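Local coordinates for protein L-lysine 6-monooxygenase involved in desferrioxamine biosynthesis (Erwinia amylovora CFBP1430, PDB 5O8P) that uses FAD and NADPH to N-hydroxylate a primary amine, probably cadaverine, in the biosynthesis of the siderophore desferrioxamine, at residues 246-251 and 389-394. Residues are numbered along the deposited sequence; the frame is centred on the assembly and turned at random.
Sequences PEWIDY and HGFVTP. With FAD (flavin-adenine dinucleotide), chain C.
Phe391 turns the CD1–CE1 edge of its ring onto one face of the Trp248 indole, an edge-to-face pair with the six-membered ring: centroids 4.9 Å apart, planes at 63°. CE1 stands over that face toward its rim, and CD1 comes to 3.4 Å from Trp248 CH2. At the indole edge, near its plane, lies Gly390 CA, 4.2 Å from Trp248 CZ3. Gly390 is the first residue to leave the preceding helix and has positive phi (90°), a conformation glycine adopts readily, and it brings a bare CA to the indole edge. In Trp248 CG is anti to the backbone N (chi1 -170°), and the broad indole beyond it offers a face to Phe391 and an edge to Gly390.

Branching lets Ile249 and Val392 each offer more than one carbon. Ile249 CG1 and CD1 both meet Val392 CG2, at 3.6 Å, while Val392 CG1 sits over a face of its neighbour Phe391. Ile249 CG2 approaches His389 ND1 at 3.6 Å; the other ring nitrogen, NE2, is hydrogen-bonded to Gln368 O. The contact is largely apolar and buried. Within the loop, a type I turn from Gly390 to Thr393 is tied by Thr393 OG1 to Gly390 O (3.1 Å), and just beyond it Pro394 O receives a weak hydrogen bond from FAD O2'.

Phe391 also touches Tyr271, a residue that binds NADP(+), though none is bound to this chain here, and Phe427 meets Trp248 edge-to-face. Helix 246-253 packs against the loop after helix 386-389, which carries Pro394 of the FAD pocket on its way to helix 399-410.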
ATOM      1  N   PRO B 246     -13.183 -13.489  21.682  1.00 39.41           N
ATOM      2  CA  PRO B 246     -13.882 -14.076  22.811  1.00 37.06           C
ATOM      3  C   PRO B 246     -13.452 -13.485  24.151  1.00 37.34           C
ATOM      4  O   PRO B 246     -14.313 -13.196  24.991  1.00 35.82           O
ATOM      5  CB  PRO B 246     -13.509 -15.537  22.706  1.00 37.68           C
ATOM      6  CG  PRO B 246     -13.365 -15.762  21.237  1.00 38.12           C
ATOM      7  CD  PRO B 246     -12.724 -14.520  20.724  1.00 39.44           C
ATOM      8  N   GLU B 247     -12.150 -13.244  24.313  1.00 40.52           N
ATOM      9  CA  GLU B 247     -11.637 -12.768  25.611  1.00 42.57           C
ATOM     10  C   GLU B 247     -12.133 -11.384  25.919  1.00 40.91           C
ATOM     11  O   GLU B 247     -12.470 -11.111  27.060  1.00 38.66           O
ATOM     12  CB  GLU B 247     -10.123 -12.737  25.708  1.00 49.68           C
ATOM     13  CG  GLU B 247      -9.393 -13.899  25.074  1.00 57.55           C
ATOM     14  CD  GLU B 247      -8.860 -13.524  23.721  1.00 59.15           C
ATOM     15  OE1 GLU B 247      -7.858 -12.809  23.680  1.00 55.27           O
ATOM     16  OE2 GLU B 247      -9.402 -14.006  22.701  1.00 74.17           O
ATOM     17  N   TRP B 248     -12.171 -10.522  24.905  1.00 39.07           N
ATOM     18  CA  TRP B 248     -12.714  -9.186  25.092  1.00 40.25           C
ATOM     19  C   TRP B 248     -14.215  -9.224  25.408  1.00 41.95           C
ATOM     20  O   TRP B 248     -14.695  -8.446  26.249  1.00 42.68           O
ATOM     21  CB  TRP B 248     -12.466  -8.289  23.875  1.00 39.48           C
ATOM     22  CG  TRP B 248     -12.815  -6.890  24.194  1.00 39.32           C
ATOM     23  CD1 TRP B 248     -12.051  -5.986  24.872  1.00 42.70           C
ATOM     24  CD2 TRP B 248     -14.063  -6.256  23.953  1.00 40.85           C
ATOM     25  NE1 TRP B 248     -12.739  -4.814  25.052  1.00 43.39           N
ATOM     26  CE2 TRP B 248     -13.978  -4.949  24.488  1.00 41.98           C
ATOM     27  CE3 TRP B 248     -15.251  -6.660  23.331  1.00 42.36           C
ATOM     28  CZ2 TRP B 248     -15.024  -4.039  24.398  1.00 43.16           C
ATOM     29  CZ3 TRP B 248     -16.295  -5.749  23.243  1.00 42.89           C
ATOM     30  CH2 TRP B 248     -16.173  -4.452  23.772  1.00 43.96           C
ATOM     31  N   ILE B 249     -14.949 -10.119  24.747  1.00 43.97           N
ATOM     32  CA  ILE B 249     -16.395 -10.185  24.935  1.00 40.52           C
ATOM     33  C   ILE B 249     -16.709 -10.621  26.364  1.00 37.88           C
ATOM     34  O   ILE B 249     -17.588 -10.041  26.999  1.00 37.84           O
ATOM     35  CB  ILE B 249     -17.080 -11.075  23.889  1.00 40.04           C
ATOM     36  CG1 ILE B 249     -16.882 -10.492  22.494  1.00 41.49           C
ATOM     37  CG2 ILE B 249     -18.579 -11.145  24.148  1.00 43.42           C
ATOM     38  CD1 ILE B 249     -17.069 -11.503  21.378  1.00 43.05           C
ATOM     39  N   ASP B 250     -15.961 -11.602  26.872  1.00 37.68           N
ATOM     40  CA  ASP B 250     -16.092 -12.027  28.275  1.00 35.82           C
ATOM     41  C   ASP B 250     -15.843 -10.848  29.199  1.00 34.59           C
ATOM     42  O   ASP B 250     -16.584 -10.629  30.155  1.00 34.14           O
ATOM     43  CB  ASP B 250     -15.103 -13.150  28.625  1.00 36.80           C
ATOM     44  CG  ASP B 250     -15.304 -14.414  27.792  1.00 40.56           C
ATOM     45  OD1 ASP B 250     -16.443 -14.685  27.353  1.00 50.41           O
ATOM     46  OD2 ASP B 250     -14.318 -15.152  27.581  1.00 39.66           O
ATOM     47  N   TYR B 251     -14.788 -10.096  28.901  1.00 36.14           N
ATOM     48  CA  TYR B 251     -14.417  -8.917  29.688  1.00 36.72           C
ATOM     49  C   TYR B 251     -15.549  -7.900  29.673  1.00 38.49           C
ATOM     50  O   TYR B 251     -15.995  -7.467  30.741  1.00 36.37           O
ATOM     51  CB  TYR B 251     -13.098  -8.310  29.167  1.00 35.15           C
ATOM     52  CG  TYR B 251     -12.833  -6.875  29.565  1.00 34.25           C
ATOM     53  CD1 TYR B 251     -12.405  -6.568  30.850  1.00 32.63           C
ATOM     54  CD2 TYR B 251     -12.997  -5.825  28.650  1.00 33.20           C
ATOM     55  CE1 TYR B 251     -12.159  -5.256  31.230  1.00 33.17           C
ATOM     56  CE2 TYR B 251     -12.758  -4.508  29.019  1.00 32.81           C
ATOM     57  CZ  TYR B 251     -12.347  -4.230  30.315  1.00 33.38           C
ATOM     58  OH  TYR B 251     -12.093  -2.935  30.705  1.00 34.83           O
ATOM     59  N   HIS B 389     -23.010  -7.378  25.000  1.00 44.24           N
ATOM     60  CA  HIS B 389     -21.820  -8.033  24.425  1.00 42.13           C
ATOM     61  C   HIS B 389     -20.894  -7.093  23.646  1.00 41.31           C
ATOM     62  O   HIS B 389     -19.853  -7.530  23.154  1.00 41.71           O
ATOM     63  CB  HIS B 389     -22.251  -9.190  23.522  1.00 41.33           C
ATOM     64  CG  HIS B 389     -22.792 -10.356  24.275  1.00 43.12           C
ATOM     65  ND1 HIS B 389     -22.167 -11.586  24.273  1.00 46.74           N
ATOM     66  CD2 HIS B 389     -23.887 -10.485  25.060  1.00 42.99           C
ATOM     67  CE1 HIS B 389     -22.863 -12.429  25.018  1.00 47.86           C
ATOM     68  NE2 HIS B 389     -23.904 -11.785  25.516  1.00 46.54           N
ATOM     69  N   GLY B 390     -21.282  -5.829  23.515  1.00 40.51           N
ATOM     70  CA  GLY B 390     -20.386  -4.768  23.065  1.00 48.36           C
ATOM     71  C   GLY B 390     -20.369  -4.558  21.569  1.00 49.78           C
ATOM     72  O   GLY B 390     -21.173  -5.132  20.840  1.00 47.53           O
ATOM     73  N   PHE B 391     -19.402  -3.754  21.119  1.00 51.52           N
ATOM     74  CA  PHE B 391     -19.271  -3.336  19.706  1.00 50.43           C
ATOM     75  C   PHE B 391     -19.103  -4.466  18.660  1.00 50.19           C
ATOM     76  O   PHE B 391     -19.153  -4.185  17.452  1.00 50.16           O
ATOM     77  CB  PHE B 391     -18.086  -2.370  19.592  1.00 50.29           C
ATOM     78  CG  PHE B 391     -16.757  -3.061  19.440  1.00 48.51           C
ATOM     79  CD1 PHE B 391     -16.036  -3.508  20.546  1.00 46.35           C
ATOM     80  CD2 PHE B 391     -16.270  -3.334  18.166  1.00 44.96           C
ATOM     81  CE1 PHE B 391     -14.831  -4.162  20.378  1.00 44.93           C
ATOM     82  CE2 PHE B 391     -15.073  -3.998  17.989  1.00 46.45           C
ATOM     83  CZ  PHE B 391     -14.349  -4.400  19.095  1.00 46.44           C
ATOM     84  N   VAL B 392     -18.885  -5.712  19.101  1.00 50.44           N
ATOM     85  CA  VAL B 392     -18.584  -6.816  18.167  1.00 49.96           C
ATOM     86  C   VAL B 392     -19.818  -7.481  17.562  1.00 51.37           C
ATOM     87  O   VAL B 392     -19.681  -8.385  16.729  1.00 52.03           O
ATOM     88  CB  VAL B 392     -17.736  -7.923  18.822  1.00 48.21           C
ATOM     89  CG1 VAL B 392     -16.413  -7.357  19.314  1.00 49.00           C
ATOM     90  CG2 VAL B 392     -18.520  -8.594  19.940  1.00 47.52           C
ATOM     91  N   THR B 393     -21.015  -7.019  17.948  1.00 50.02           N
ATOM     92  CA  THR B 393     -22.280  -7.711  17.692  1.00 46.66           C
ATOM     93  C   THR B 393     -22.712  -7.714  16.196  1.00 45.41           C
ATOM     94  O   THR B 393     -23.017  -8.782  15.669  1.00 51.42           O
ATOM     95  CB  THR B 393     -23.384  -7.143  18.642  1.00 46.79           C
ATOM     96  OG1 THR B 393     -23.058  -7.402  20.017  1.00 43.46           O
ATOM     97  CG2 THR B 393     -24.723  -7.709  18.381  1.00 50.41           C
ATOM     98  N   PRO B 394     -22.706  -6.546  15.499  1.00 46.27           N
ATOM     99  CA  PRO B 394     -23.026  -6.559  14.060  1.00 45.68           C
ATOM    100  C   PRO B 394     -21.928  -7.103  13.116  1.00 46.15           C
ATOM    101  O   PRO B 394     -22.142  -7.136  11.905  1.00 51.99           O
ATOM    102  CB  PRO B 394     -23.297  -5.073  13.737  1.00 48.85           C
ATOM    103  CG  PRO B 394     -23.032  -4.286  14.980  1.00 48.89           C
ATOM    104  CD  PRO B 394     -22.360  -5.187  15.957  1.00 50.37           C
TER
HETATM  105  PA  FAD C 501     -30.994  -8.933   8.322  1.00 81.94           P
HETATM  106  O1A FAD C 501     -30.737  -8.623   6.860  1.00 74.09           O
HETATM  107  O2A FAD C 501     -31.627  -7.881   9.201  1.00 70.04           O
HETATM  108  O5B FAD C 501     -31.901 -10.269   8.321  1.00 89.76           O
HETATM  109  C5B FAD C 501     -33.177 -10.335   8.951  1.00 93.35           C
HETATM  110  C4B FAD C 501     -34.190 -11.157   8.164  1.00 92.51           C
HETATM  111  O4B FAD C 501     -35.267 -11.539   9.034  1.00 91.14           O
HETATM  112  C3B FAD C 501     -34.821 -10.372   7.019  1.00 92.41           C
HETATM  113  O3B FAD C 501     -34.801 -11.183   5.836  1.00 71.22           O
HETATM  114  C2B FAD C 501     -36.227 -10.035   7.512  1.00 93.74           C
HETATM  115  O2B FAD C 501     -37.210  -9.953   6.475  1.00102.75           O
HETATM  116  C1B FAD C 501     -36.527 -11.198   8.437  1.00 89.91           C
HETATM  117  N9A FAD C 501     -37.608 -10.982   9.438  1.00 89.25           N
HETATM  118  C8A FAD C 501     -37.766  -9.965  10.310  1.00 89.69           C
HETATM  119  N7A FAD C 501     -38.891 -10.150  11.057  1.00 85.07           N
HETATM  120  C5A FAD C 501     -39.467 -11.305  10.661  1.00 83.69           C
HETATM  121  C6A FAD C 501     -40.672 -12.105  11.015  1.00 80.99           C
HETATM  122  N6A FAD C 501     -41.526 -11.694  11.983  1.00 86.95           N
HETATM  123  N1A FAD C 501     -40.891 -13.265  10.341  1.00 75.99           N
HETATM  124  C2A FAD C 501     -40.059 -13.699   9.371  1.00 77.16           C
HETATM  125  N3A FAD C 501     -38.958 -13.020   8.997  1.00 71.15           N
HETATM  126  C4A FAD C 501     -38.613 -11.846   9.593  1.00 82.70           C
HETATM  127  N1  FAD C 501     -21.190  -5.935   8.738  1.00100.83           N
HETATM  128  C2  FAD C 501     -19.975  -6.470   8.447  1.00100.06           C
HETATM  129  O2  FAD C 501     -19.412  -7.166   9.321  1.00 91.22           O
HETATM  130  N3  FAD C 501     -19.370  -6.282   7.252  1.00100.91           N
HETATM  131  C4  FAD C 501     -19.932  -5.544   6.278  1.00 95.54           C
HETATM  132  O4  FAD C 501     -19.351  -5.381   5.187  1.00 90.37           O
HETATM  133  C4X FAD C 501     -21.259  -4.924   6.518  1.00 93.34           C
HETATM  134  N5  FAD C 501     -21.879  -4.175   5.580  1.00 83.55           N
HETATM  135  C5X FAD C 501     -23.088  -3.621   5.833  1.00 95.47           C
HETATM  136  C6  FAD C 501     -23.678  -2.857   4.828  1.00103.36           C
HETATM  137  C7  FAD C 501     -24.921  -2.257   5.014  1.00104.55           C
HETATM  138  C7M FAD C 501     -25.537  -1.430   3.912  1.00 95.80           C
HETATM  139  C8  FAD C 501     -25.627  -2.441   6.315  1.00103.41           C
HETATM  140  C8M FAD C 501     -26.971  -1.803   6.542  1.00 98.10           C
HETATM  141  C9  FAD C 501     -25.043  -3.202   7.329  1.00105.69           C
HETATM  142  C9A FAD C 501     -23.789  -3.815   7.155  1.00105.54           C
HETATM  143  N10 FAD C 501     -23.150  -4.611   8.166  1.00112.87           N
HETATM  144  C10 FAD C 501     -21.877  -5.167   7.854  1.00101.91           C
HETATM  145  C1' FAD C 501     -23.740  -4.885   9.505  1.00113.15           C
HETATM  146  C2' FAD C 501     -24.516  -6.222   9.551  1.00109.04           C
HETATM  147  O2' FAD C 501     -23.744  -7.275   8.939  1.00 95.16           O
HETATM  148  C3' FAD C 501     -25.909  -6.157   8.896  1.00102.86           C
HETATM  149  O3' FAD C 501     -26.733  -5.188   9.562  1.00101.10           O
HETATM  150  C4' FAD C 501     -26.645  -7.503   8.894  1.00 97.60           C
HETATM  151  O4' FAD C 501     -27.578  -7.536   7.808  1.00 78.97           O
HETATM  152  C5' FAD C 501     -27.399  -7.769  10.195  1.00 99.50           C
HETATM  153  O5' FAD C 501     -27.593  -9.177  10.342  1.00 99.51           O
HETATM  154  P   FAD C 501     -29.069  -9.789  10.435  1.00 83.70           P
HETATM  155  O1P FAD C 501     -28.945 -11.297  10.512  1.00 76.54           O
HETATM  156  O2P FAD C 501     -29.706  -9.027  11.564  1.00 68.07           O
HETATM  157  O3P FAD C 501     -29.548  -9.361   8.939  1.00 95.50           O